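Local coordinates for aspartokinase (Synechocystis, PDB 3L76), which probably catalyses the ATP-dependent phosphorylation of L-aspartate to 4-phospho-L-aspartate, an early step toward lysine and threonine, and binds both of these amino acids, at residues T198-E201 with M202-L205; L322-T325 with A326-V329; A336-Y340 with P341-Q345; H451-R455 with P456-A460; S502-A505 with E506-Q510. All coordinates share one frame; numbering follows the deposited sequence.

How the contacts relate
Contact 1, on the short helix 199-204, lies in the amino acid kinase part, 31 to 42 Å from the others between centres; the side chain of Glu-204 is still only about 7 Å from a bound lysine. The other four belong to the regulatory ACT region. Contacts 2 and 3 follow one another, a helix and the loop beyond it, with centres 20 Å and nearest atoms about 9 Å apart. Contacts 4 and 5 share a later ACT domain, with centres 18 Å and nearest atoms about 8 Å apart. Contact 4 lines a threonine pocket directly, whereas in contact 5 the side chain of Leu-509 stays about 12 Å from a bound threonine.

Contact 1 of 5, residues T198-E201 with M202-L205; sequences TCDE and MLEL
The carboxylate of Asp-200 meets the next turn through one oxygen, OD1, which lies 4.1 Å from Leu-203 CD1, while the same oxygen makes a salt bridge with Arg-222 of helix 215-224. The Leu-203 side chain touches Arg-222 too, so the acid and the leucine face that helix together. Helix 199-204 opens with a capping box. Thr-198, the N-cap, accepts from Glu-201 N at its OG1 (2.9 Å), and Glu-201 OE2 receives Thr-198 N in return at 3.0 Å, although the placement of both side-chain oxygens is less certain. Glu-201 swings back over the cap because CG sits anti to the carbonyl carbon (chi1 -68°) and the chain then runs out extended; OE2, with the same reservation, also pairs with Arg-436, and OE1 accepts from Ser-535 N. Glu-204 instead bends at chi2 (-69°). Its carboxylate accepts from Ser-392 OG, Glu-393 N and Ser-564 OG, all residues of the lysine pockets, which ties this helix of the kinase part to the regulatory ACT domains. Regular main-chain bonds follow the cap: Met-202 N to Thr-198 O at 2.7 Å, Leu-203 N to Cys-199 O at 2.8 Å and Glu-204 N to Asp-200 O at 3.0 Å. As the chain leaves helical geometry at Leu-205, its N still reaches Glu-201 O at 2.8 Å.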
loop_
_atom_site.group_PDB
_atom_site.type_symbol
_atom_site.label_atom_id
_atom_site.label_comp_id
_atom_site.label_asym_id
_atom_site.label_seq_id
_atom_site.Cartn_x
_atom_site.Cartn_y
_atom_site.Cartn_z
ATOM N N THR A 198 3.359 31.852 -19.645
ATOM C CA THR A 198 3.402 30.839 -20.699
ATOM C C THR A 198 4.137 29.586 -20.232
ATOM O O THR A 198 4.986 29.645 -19.348
ATOM C CB THR A 198 4.042 31.347 -22.026
ATOM O OG1 THR A 198 5.463 31.452 -21.887
ATOM C CG2 THR A 198 3.465 32.679 -22.450
ATOM N N CYS A 199 3.785 28.448 -20.816
ATOM C CA CYS A 199 4.494 27.216 -20.539
ATOM C C CYS A 199 5.987 27.459 -20.673
ATOM O O CYS A 199 6.765 27.147 -19.766
ATOM C CB CYS A 199 4.051 26.108 -21.503
ATOM S SG CYS A 199 2.340 25.549 -21.238
ATOM N N ASP A 200 6.387 28.028 -21.805
ATOM C CA ASP A 200 7.799 28.222 -22.076
ATOM C C ASP A 200 8.450 29.111 -21.019
ATOM O O ASP A 200 9.558 28.826 -20.560
ATOM C CB ASP A 200 8.014 28.753 -23.490
ATOM C CG ASP A 200 7.894 27.668 -24.535
ATOM O OD1 ASP A 200 8.190 26.504 -24.208
ATOM O OD2 ASP A 200 7.518 27.964 -25.682
ATOM N N GLU A 201 7.741 30.162 -20.618
ATOM C CA GLU A 201 8.221 31.048 -19.575
ATOM C C GLU A 201 8.330 30.277 -18.284
ATOM O O GLU A 201 9.296 30.423 -17.555
ATOM C CB GLU A 201 7.288 32.249 -19.392
ATOM C CG GLU A 201 7.273 33.208 -20.567
ATOM C CD GLU A 201 6.223 34.284 -20.432
ATOM O OE1 GLU A 201 6.332 35.304 -21.137
ATOM O OE2 GLU A 201 5.288 34.109 -19.628
ATOM N N MET A 202 7.326 29.451 -18.010
ATOM C CA MET A 202 7.273 28.697 -16.766
ATOM C C MET A 202 8.445 27.739 -16.711
ATOM O O MET A 202 9.035 27.516 -15.655
ATOM C CB MET A 202 5.954 27.938 -16.659
ATOM C CG MET A 202 5.727 27.229 -15.317
ATOM S SD MET A 202 5.620 28.353 -13.919
ATOM C CE MET A 202 7.121 27.951 -13.022
ATOM N N LEU A 203 8.781 27.176 -17.863
ATOM C CA LEU A 203 9.922 26.283 -17.964
ATOM C C LEU A 203 11.241 27.028 -17.726
ATOM O O LEU A 203 12.086 26.570 -16.966
ATOM C CB LEU A 203 9.931 25.566 -19.319
ATOM C CG LEU A 203 8.807 24.536 -19.542
ATOM C CD1 LEU A 203 8.766 24.026 -20.973
ATOM C CD2 LEU A 203 8.949 23.360 -18.594
ATOM N N GLU A 204 11.415 28.183 -18.354
ATOM C CA GLU A 204 12.654 28.932 -18.163
ATOM C C GLU A 204 12.746 29.490 -16.745
ATOM O O GLU A 204 13.838 29.750 -16.252
ATOM C CB GLU A 204 12.823 30.047 -19.203
ATOM C CG GLU A 204 13.161 29.557 -20.609
ATOM C CD GLU A 204 14.567 28.962 -20.724
ATOM O OE1 GLU A 204 15.218 28.711 -19.693
ATOM O OE2 GLU A 204 15.023 28.718 -21.859
ATOM N N LEU A 205 11.597 29.654 -16.092
ATOM C CA LEU A 205 11.552 30.142 -14.713
ATOM C C LEU A 205 11.217 29.001 -13.751
ATOM O O LEU A 205 10.604 29.216 -12.707
ATOM C CB LEU A 205 10.530 31.280 -14.560
ATOM C CG LEU A 205 10.857 32.616 -15.241
ATOM C CD1 LEU A 205 9.613 33.486 -15.475
ATOM C CD2 LEU A 205 11.919 33.387 -14.456
#

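Contact 2 of 5, residues L322-T325 with A326-V329; sequences LLNT and AEAV
Thr-325 and Val-329, one turn apart, lie side by side and point the same way along helix 323-333, their CG2 methyls 4.2 Å from each other. The helix belongs to the first ACT domain, a beta-alpha-beta-beta-alpha-beta fold, and is the second of its two helices. The first torsions bring the two methyls together. Thr-325 holds CG2 anti to the backbone N (OG1 chi1 -62°), which turns the methyl along the helix toward Val-329. Val-329 in turn puts CG1 anti to its own N (chi1 -176°) and brings CG2 back beside that N, over the preceding turn. Beyond this pair, Thr-325 touches Val-297 and Val-329 touches Gln-295, both in loops. A different side of the helix carries Leu-323 and Ala-326: both reach Val-273 of strand 271-279, and Leu-323 also packs on Val-351 and Lys-353 of strand 348-361. Main-chain bonds join the two halves, from Ala-326 N to Leu-322 O at 2.8 Å, from Glu-327 N to Leu-323 O at 2.8 Å and from Ala-328 N to Asn-324 O at 3.1 Å. In a fourth such bond, Val-329 N meets Thr-325 O at 3.1 Å, the same oxygen that has Val-329 CG2 3.2 Å away.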
loop_
_atom_site.group_PDB
_atom_site.type_symbol
_atom_site.label_atom_id
_atom_site.label_comp_id
_atom_site.label_asym_id
_atom_site.label_seq_id
_atom_site.Cartn_x
_atom_site.Cartn_y
_atom_site.Cartn_z
ATOM N N LEU A 322 20.771 41.356 -41.275
ATOM C CA LEU A 322 21.062 42.445 -40.355
ATOM C C LEU A 322 22.539 42.521 -39.973
ATOM O O LEU A 322 22.961 43.467 -39.319
ATOM C CB LEU A 322 20.206 42.291 -39.100
ATOM C CG LEU A 322 19.268 43.462 -38.847
ATOM C CD1 LEU A 322 18.925 44.143 -40.144
ATOM C CD2 LEU A 322 18.033 42.960 -38.191
ATOM N N LEU A 323 23.317 41.517 -40.371
ATOM C CA LEU A 323 24.733 41.456 -39.999
ATOM C C LEU A 323 25.504 42.724 -40.376
ATOM O O LEU A 323 26.261 43.270 -39.573
ATOM C CB LEU A 323 25.413 40.269 -40.664
ATOM C CG LEU A 323 26.917 40.298 -40.413
ATOM C CD1 LEU A 323 27.162 40.155 -38.925
ATOM C CD2 LEU A 323 27.635 39.213 -41.193
ATOM N N ASN A 324 25.332 43.171 -41.615
ATOM C CA ASN A 324 25.988 44.389 -42.075
ATOM C C ASN A 324 25.631 45.598 -41.216
ATOM O O ASN A 324 26.508 46.319 -40.752
ATOM C CB ASN A 324 25.670 44.660 -43.552
ATOM C CG ASN A 324 26.450 43.754 -44.490
ATOM O OD1 ASN A 324 27.373 43.049 -44.074
ATOM N ND2 ASN A 324 26.086 43.772 -45.760
ATOM N N THR A 325 24.340 45.825 -41.006
ATOM C CA THR A 325 23.920 46.900 -40.119
ATOM C C THR A 325 24.583 46.727 -38.769
ATOM O O THR A 325 25.176 47.656 -38.233
ATOM C CB THR A 325 22.424 46.882 -39.874
ATOM O OG1 THR A 325 21.728 47.071 -41.113
ATOM C CG2 THR A 325 22.052 47.984 -38.904
ATOM N N ALA A 326 24.474 45.518 -38.226
ATOM C CA ALA A 326 24.948 45.235 -36.880
ATOM C C ALA A 326 26.460 45.459 -36.721
ATOM O O ALA A 326 26.915 45.958 -35.690
ATOM C CB ALA A 326 24.553 43.814 -36.477
ATOM N N GLU A 327 27.224 45.089 -37.746
ATOM C CA GLU A 327 28.669 45.270 -37.737
ATOM C C GLU A 327 29.039 46.752 -37.737
ATOM O O GLU A 327 29.892 47.198 -36.961
ATOM C CB GLU A 327 29.298 44.571 -38.945
ATOM C CG GLU A 327 30.805 44.831 -39.102
ATOM C CD GLU A 327 31.396 44.203 -40.362
ATOM O OE1 GLU A 327 32.642 44.080 -40.435
ATOM O OE2 GLU A 327 30.619 43.830 -41.277
ATOM N N ALA A 328 28.388 47.512 -38.611
ATOM C CA ALA A 328 28.679 48.930 -38.734
ATOM C C ALA A 328 28.446 49.665 -37.414
ATOM O O ALA A 328 29.308 50.412 -36.958
ATOM C CB ALA A 328 27.854 49.548 -39.862
ATOM N N VAL A 329 27.288 49.443 -36.801
ATOM C CA VAL A 329 26.948 50.088 -35.534
ATOM C C VAL A 329 27.942 49.718 -34.446
ATOM O O VAL A 329 28.398 50.575 -33.687
ATOM C CB VAL A 329 25.556 49.680 -35.038
ATOM C CG1 VAL A 329 25.221 50.456 -33.776
ATOM C CG2 VAL A 329 24.515 49.919 -36.122
#

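Contact 3 of 5, residues A336-Y340 with P341-Q345; sequences ALRSY and PEADQ
Tyr-340 to Ala-343 form a type I beta turn, closed by a bond from Ala-343 N to Tyr-340 O of 2.7 Å in which the donor stands well above the carbonyl plane, 50° out of it. Ala-343 also covers one face of the Tyr-340 ring. Its N is 3.5 Å above the ring plane, offset toward the rim, and its CB makes a CH-pi contact 4.1 Å from the ring centroid. Tyr-340 reaches this place with CG held between its backbone N and carbonyl carbon (chi1 46°), which folds the ring back beside the turn instead of letting it swing away. At the edge of the ring, near its plane, Glu-342 OE2 comes within 3.4 Å of Tyr-340 CD1; the glutamate is bent at chi2 and its side chain crosses the tyrosine at about a right angle. Next to the turn, Tyr-340 CB rests against Pro-341 CD. The turn lies in the loop of the first ACT domain that leads from helix 323-333 to strand 348-361. Across it reaches Arg-338, extended from CG to NE. Its NH1 donates to Pro-341 O over 2.8 Å, with the oxygen in the guanidinium plane and the C=O pointing almost straight at the nitrogen (174°). The other guanidinium nitrogens go to the chain just beyond, NE to Glu-346 O and NH2 to Ala-347 O, so three main-chain carbonyls hold the group and fix its rotation. The aliphatic root of the same side chain, Arg-338 CB, lies 4.1 Å from Ala-343 CB.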
loop_
_atom_site.group_PDB
_atom_site.type_symbol
_atom_site.label_atom_id
_atom_site.label_comp_id
_atom_site.label_asym_id
_atom_site.label_seq_id
_atom_site.Cartn_x
_atom_site.Cartn_y
_atom_site.Cartn_z
ATOM N N ALA A 336 34.723 54.213 -28.488
ATOM C CA ALA A 336 34.326 54.789 -27.206
ATOM C C ALA A 336 34.638 53.893 -26.005
ATOM O O ALA A 336 34.561 54.346 -24.869
ATOM C CB ALA A 336 32.842 55.147 -27.218
ATOM N N LEU A 337 34.971 52.627 -26.248
ATOM C CA LEU A 337 35.324 51.712 -25.156
ATOM C C LEU A 337 36.841 51.611 -24.949
ATOM O O LEU A 337 37.308 50.780 -24.175
ATOM C CB LEU A 337 34.753 50.315 -25.417
ATOM C CG LEU A 337 33.349 49.859 -24.992
ATOM C CD1 LEU A 337 32.433 50.992 -24.587
ATOM C CD2 LEU A 337 32.711 49.004 -26.086
ATOM N N ARG A 338 37.601 52.457 -25.638
ATOM C CA ARG A 338 39.067 52.362 -25.618
ATOM C C ARG A 338 39.783 53.406 -24.740
ATOM O O ARG A 338 39.176 54.338 -24.232
ATOM C CB ARG A 338 39.628 52.425 -27.050
ATOM C CG ARG A 338 38.990 51.435 -28.010
ATOM C CD ARG A 338 39.721 51.424 -29.340
ATOM N NE ARG A 338 39.181 50.427 -30.262
ATOM C CZ ARG A 338 38.803 50.673 -31.517
ATOM N NH1 ARG A 338 38.881 51.897 -32.040
ATOM N NH2 ARG A 338 38.337 49.683 -32.259
ATOM N N SER A 339 41.085 53.215 -24.563
ATOM C CA SER A 339 41.952 54.222 -23.969
ATOM C C SER A 339 41.758 55.534 -24.708
ATOM O O SER A 339 41.151 56.452 -24.188
ATOM C CB SER A 339 43.414 53.799 -24.100
ATOM O OG SER A 339 43.613 52.536 -23.513
ATOM N N TYR A 340 42.322 55.624 -25.910
ATOM C CA TYR A 340 41.970 56.686 -26.850
ATOM C C TYR A 340 41.273 56.030 -28.033
ATOM O O TYR A 340 41.539 54.865 -28.328
ATOM C CB TYR A 340 43.195 57.532 -27.283
ATOM C CG TYR A 340 44.464 56.779 -27.678
ATOM C CD1 TYR A 340 44.965 56.857 -28.984
ATOM C CD2 TYR A 340 45.189 56.042 -26.744
ATOM C CE1 TYR A 340 46.139 56.193 -29.361
ATOM C CE2 TYR A 340 46.371 55.371 -27.103
ATOM C CZ TYR A 340 46.842 55.450 -28.409
ATOM O OH TYR A 340 48.018 54.796 -28.750
ATOM N N PRO A 341 40.381 56.768 -28.714
ATOM C CA PRO A 341 39.607 56.170 -29.805
ATOM C C PRO A 341 40.469 55.373 -30.786
ATOM O O PRO A 341 40.019 54.335 -31.256
ATOM C CB PRO A 341 38.984 57.390 -30.499
ATOM C CG PRO A 341 38.872 58.404 -29.437
ATOM C CD PRO A 341 40.133 58.214 -28.605
ATOM N N GLU A 342 41.679 55.839 -31.077
ATOM C CA GLU A 342 42.564 55.153 -32.019
ATOM C C GLU A 342 43.571 54.196 -31.350
ATOM O O GLU A 342 44.537 53.759 -31.976
ATOM C CB GLU A 342 43.313 56.167 -32.878
ATOM C CG GLU A 342 42.474 57.348 -33.367
ATOM C CD GLU A 342 42.325 58.440 -32.314
ATOM O OE1 GLU A 342 41.601 59.428 -32.572
ATOM O OE2 GLU A 342 42.935 58.306 -31.227
ATOM N N ALA A 343 43.346 53.867 -30.083
ATOM C CA ALA A 343 44.166 52.872 -29.400
ATOM C C ALA A 343 44.182 51.585 -30.200
ATOM O O ALA A 343 43.196 51.251 -30.844
ATOM C CB ALA A 343 43.611 52.598 -28.003
ATOM N N ASP A 344 45.292 50.860 -30.151
ATOM C CA ASP A 344 45.355 49.521 -30.727
ATOM C C ASP A 344 45.157 48.467 -29.639
ATOM O O ASP A 344 45.153 48.791 -28.456
ATOM C CB ASP A 344 46.667 49.292 -31.492
ATOM C CG ASP A 344 47.898 49.253 -30.584
ATOM O OD1 ASP A 344 47.935 49.959 -29.556
ATOM O OD2 ASP A 344 48.844 48.516 -30.917
ATOM N N GLN A 345 44.966 47.217 -30.049
ATOM C CA GLN A 345 44.756 46.100 -29.115
ATOM C C GLN A 345 43.546 46.233 -28.193
ATOM O O GLN A 345 43.552 45.677 -27.100
ATOM C CB GLN A 345 45.987 45.881 -28.237
ATOM C CG GLN A 345 47.276 45.579 -28.981
ATOM C CD GLN A 345 48.482 45.683 -28.068
ATOM O OE1 GLN A 345 48.355 46.102 -26.921
ATOM N NE2 GLN A 345 49.653 45.312 -28.570
#

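Contact 4 of 5, residues H451-R455 with P456-A460; sequences HVPDR and PGMAA. With THR (threonine), chain D.
One wall of a threonine pocket is formed here by the link between the first strand of an ACT domain, which ends at Pro-453, and helix 458-468; Asn-385, Ile-386 and Gln-478 complete the site with hydrogen bonds to the ligand. Met-458, the first helical residue, packs back on the strand: its CB meets Val-452 CG1 at 3.5 Å, and its CG lies 4.1 Å from Pro-453 CB. With CG anti to its carbonyl carbon (chi1 -61°) and a further bend at chi2, the methionine carries CE over one face of the Arg-455 guanidinium, but Arg-455 has two conformers, so this overlap is doubtful. Replacing Met-458 with an alanine would probably deprive the Pro-453 ring and Trp-516 of their sulfur-bearing neighbour and open a gap between them and the helix start. A type II beta turn from Arg-455 to Met-458 brings the chain round, with Gly-457, the N-cap, at a positive phi of 91° where a side chain would run into the preceding carbonyl. The ligand carboxylate thus sits at a helix N-terminus, whose dipole is likely to help hold the charge: Ala-459 N donates to its OXT at 3.0 Å. At the other end of the ligand, Asp-454, also paired with Arg-481 and Arg-491, offers OD1. That oxygen takes the ligand N at 2.7 Å, while Val-452 CG1 lies 3.8 Å from the ligand CG2.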
loop_
_atom_site.group_PDB
_atom_site.type_symbol
_atom_site.label_atom_id
_atom_site.label_comp_id
_atom_site.label_asym_id
_atom_site.label_seq_id
_atom_site.Cartn_x
_atom_site.Cartn_y
_atom_site.Cartn_z
ATOM N N HIS A 451 41.866 27.264 -22.138
ATOM C CA HIS A 451 42.634 26.713 -23.253
ATOM C C HIS A 451 42.286 25.294 -23.680
ATOM O O HIS A 451 43.172 24.455 -23.826
ATOM C CB HIS A 451 44.139 26.812 -22.975
ATOM C CG HIS A 451 44.655 28.213 -23.011
ATOM N ND1 HIS A 451 44.073 29.195 -23.780
ATOM C CD2 HIS A 451 45.692 28.800 -22.376
ATOM C CE1 HIS A 451 44.732 30.326 -23.619
ATOM N NE2 HIS A 451 45.720 30.112 -22.774
ATOM N N VAL A 452 41.006 25.038 -23.913
ATOM C CA VAL A 452 40.591 23.745 -24.432
ATOM C C VAL A 452 40.872 23.756 -25.918
ATOM O O VAL A 452 40.459 24.686 -26.621
ATOM C CB VAL A 452 39.077 23.474 -24.165
ATOM C CG1 VAL A 452 38.632 22.166 -24.795
ATOM C CG2 VAL A 452 38.779 23.457 -22.678
ATOM N N PRO A 453 41.601 22.742 -26.402
ATOM C CA PRO A 453 41.863 22.613 -27.842
ATOM C C PRO A 453 40.563 22.700 -28.636
ATOM O O PRO A 453 39.614 21.960 -28.354
ATOM C CB PRO A 453 42.463 21.205 -27.967
ATOM C CG PRO A 453 43.079 20.935 -26.630
ATOM C CD PRO A 453 42.170 21.622 -25.631
ATOM N N ASP A 454 40.514 23.614 -29.597
ATOM C CA ASP A 454 39.302 23.836 -30.364
ATOM C C ASP A 454 39.140 22.781 -31.480
ATOM O O ASP A 454 39.241 23.077 -32.669
ATOM C CB ASP A 454 39.254 25.274 -30.910
ATOM C CG ASP A 454 37.910 25.608 -31.554
ATOM O OD1 ASP A 454 36.914 25.006 -31.131
ATOM O OD2 ASP A 454 37.831 26.455 -32.471
ATOM N N ARG A 455 38.892 21.545 -31.070
ATOM C CA ARG A 455 38.679 20.435 -31.996
ATOM C C ARG A 455 37.577 19.540 -31.453
ATOM O O ARG A 455 37.337 19.522 -30.249
ATOM C CB ARG A 455 39.967 19.626 -32.176
ATOM C CG ARG A 455 40.597 19.171 -30.864
ATOM C CD ARG A 455 41.839 18.343 -31.116
ATOM N NE ARG A 455 42.835 18.510 -30.065
ATOM C CZ ARG A 455 43.492 17.504 -29.504
ATOM N NH1 ARG A 455 43.241 16.263 -29.892
ATOM N NH2 ARG A 455 44.388 17.734 -28.559
ATOM N N PRO A 456 36.908 18.778 -32.337
ATOM C CA PRO A 456 35.770 17.947 -31.915
ATOM C C PRO A 456 36.093 16.989 -30.775
ATOM O O PRO A 456 37.205 16.465 -30.713
ATOM C CB PRO A 456 35.411 17.174 -33.187
ATOM C CG PRO A 456 35.904 18.074 -34.327
ATOM C CD PRO A 456 37.195 18.628 -33.778
ATOM N N GLY A 457 35.132 16.790 -29.876
ATOM C CA GLY A 457 35.277 15.832 -28.798
ATOM C C GLY A 457 35.854 16.351 -27.484
ATOM O O GLY A 457 35.779 15.677 -26.460
ATOM N N MET A 458 36.427 17.547 -27.497
ATOM C CA MET A 458 37.028 18.089 -26.283
ATOM C C MET A 458 35.992 18.370 -25.191
ATOM O O MET A 458 36.123 17.869 -24.084
ATOM C CB MET A 458 37.868 19.322 -26.602
ATOM C CG MET A 458 39.025 19.038 -27.556
ATOM S SD MET A 458 40.227 17.857 -26.872
ATOM C CE MET A 458 39.834 16.388 -27.783
ATOM N N ALA A 459 34.962 19.153 -25.506
ATOM C CA ALA A 459 33.866 19.395 -24.563
ATOM C C ALA A 459 33.178 18.093 -24.146
ATOM O O ALA A 459 32.791 17.924 -22.994
ATOM C CB ALA A 459 32.837 20.355 -25.164
ATOM N N ALA A 460 32.995 17.194 -25.103
ATOM C CA ALA A 460 32.420 15.887 -24.823
ATOM C C ALA A 460 33.185 15.193 -23.712
ATOM O O ALA A 460 32.595 14.720 -22.739
ATOM C CB ALA A 460 32.402 15.007 -26.086
HETATM N N THR D . 35.608 22.911 -30.099
HETATM C CA THR D . 35.639 21.991 -28.964
HETATM C C THR D . 34.689 20.832 -29.219
HETATM O O THR D . 33.911 20.859 -30.190
HETATM C CB THR D . 35.240 22.670 -27.647
HETATM O OG1 THR D . 33.901 23.180 -27.759
HETATM C CG2 THR D . 36.221 23.807 -27.300
HETATM O OXT THR D . 34.704 19.858 -28.453
#

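Contact 5 of 5, residues S502-A505 with E506-Q510; sequences SSQA and EAILQ
Ile-508 reaches back one turn with CD1, which lies 3.9 Å from Gln-504 CG; the two side chains cross obliquely on the surface of helix 499-512. CD1 gets there because CG1 stands beside the backbone N (chi1 -61°) and the chain then extends, over the Gln-504 carbonyl. Gln-504 itself is extended with its CG anti to N, and its NE2 is 4.1 Å from the same methyl. Under the side chains the helix is held by regular bonds: Glu-506 N to Ser-502 O at 3.0 Å, Ala-507 N to Ser-503 O at 2.9 Å and Ile-508 N to Gln-504 O at 2.9 Å. Ala-505 O receives Leu-509 N at 3.1 Å and, weakly, Ile-508 N as well. Farther out, Ile-508 packs on Ala-465 and Leu-466 of helix 458-468 and, with Gln-504, on Ala-469 and Ile-471 of the following loop. A serine in place of Ile-508 would probably leave those residues without their apolar partner and the Gln-504 side chain freer to turn. Ala-505 touches Leu-466 and Ile-447, and Leu-509 touches Leu-462 and Ile-521. The two helices of this ACT domain, 458-468 and 499-512, therefore meet along an apolar seam that depends on shape and burial.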
loop_
_atom_site.group_PDB
_atom_site.type_symbol
_atom_site.label_atom_id
_atom_site.label_comp_id
_atom_site.label_asym_id
_atom_site.label_seq_id
_atom_site.Cartn_x
_atom_site.Cartn_y
_atom_site.Cartn_z
ATOM N N SER A 502 31.907 21.461 -6.396
ATOM C CA SER A 502 33.088 22.245 -6.770
ATOM C C SER A 502 34.380 21.441 -6.782
ATOM O O SER A 502 35.010 21.251 -7.822
ATOM C CB SER A 502 33.260 23.403 -5.789
ATOM O OG SER A 502 33.403 24.625 -6.471
ATOM N N SER A 503 34.771 20.984 -5.599
ATOM C CA SER A 503 36.022 20.274 -5.414
ATOM C C SER A 503 36.122 19.010 -6.248
ATOM O O SER A 503 37.103 18.818 -6.953
ATOM C CB SER A 503 36.224 19.947 -3.937
ATOM O OG SER A 503 36.340 21.139 -3.183
ATOM N N GLN A 504 35.121 18.139 -6.162
ATOM C CA GLN A 504 35.161 16.904 -6.934
ATOM C C GLN A 504 35.259 17.192 -8.432
ATOM O O GLN A 504 35.987 16.519 -9.155
ATOM C CB GLN A 504 33.961 16.025 -6.629
ATOM C CG GLN A 504 34.107 14.599 -7.151
ATOM C CD GLN A 504 32.797 13.821 -7.132
ATOM O OE1 GLN A 504 31.764 14.320 -6.680
ATOM N NE2 GLN A 504 32.834 12.598 -7.633
ATOM N N ALA A 505 34.538 18.206 -8.894
ATOM C CA ALA A 505 34.618 18.603 -10.291
ATOM C C ALA A 505 36.044 18.975 -10.695
ATOM O O ALA A 505 36.575 18.466 -11.681
ATOM C CB ALA A 505 33.666 19.748 -10.569
ATOM N N GLU A 506 36.659 19.872 -9.934
ATOM C CA GLU A 506 38.037 20.274 -10.198
ATOM C C GLU A 506 38.953 19.055 -10.211
ATOM O O GLU A 506 39.785 18.876 -11.098
ATOM C CB GLU A 506 38.494 21.270 -9.142
ATOM C CG GLU A 506 39.941 21.672 -9.249
ATOM C CD GLU A 506 40.340 22.701 -8.200
ATOM O OE1 GLU A 506 41.147 23.594 -8.528
ATOM O OE2 GLU A 506 39.848 22.618 -7.053
ATOM N N ALA A 507 38.762 18.200 -9.222
ATOM C CA ALA A 507 39.553 16.995 -9.062
ATOM C C ALA A 507 39.413 16.029 -10.229
ATOM O O ALA A 507 40.356 15.317 -10.558
ATOM C CB ALA A 507 39.189 16.307 -7.762
ATOM N N ILE A 508 38.229 15.983 -10.833
ATOM C CA ILE A 508 37.987 15.113 -11.982
ATOM C C ILE A 508 38.677 15.649 -13.247
ATOM O O ILE A 508 39.269 14.903 -14.015
ATOM C CB ILE A 508 36.483 14.957 -12.243
ATOM C CG1 ILE A 508 35.805 14.316 -11.034
ATOM C CG2 ILE A 508 36.221 14.149 -13.526
ATOM C CD1 ILE A 508 34.306 14.476 -11.012
ATOM N N LEU A 509 38.623 16.957 -13.443
ATOM C CA LEU A 509 39.133 17.553 -14.672
ATOM C C LEU A 509 40.659 17.746 -14.729
ATOM O O LEU A 509 41.237 17.726 -15.816
ATOM C CB LEU A 509 38.423 18.885 -14.962
ATOM C CG LEU A 509 36.899 18.881 -15.123
ATOM C CD1 LEU A 509 36.372 20.297 -15.204
ATOM C CD2 LEU A 509 36.483 18.064 -16.340
ATOM N N GLN A 510 41.309 17.920 -13.577
ATOM C CA GLN A 510 42.741 18.221 -13.555
ATOM C C GLN A 510 43.582 17.220 -14.349
ATOM O O GLN A 510 44.421 17.610 -15.160
ATOM C CB GLN A 510 43.263 18.341 -12.120
ATOM C CG GLN A 510 44.632 18.962 -12.047
ATOM C CD GLN A 510 44.629 20.436 -12.438
ATOM O OE1 GLN A 510 43.870 21.228 -11.879
ATOM N NE2 GLN A 510 45.490 20.812 -13.388
#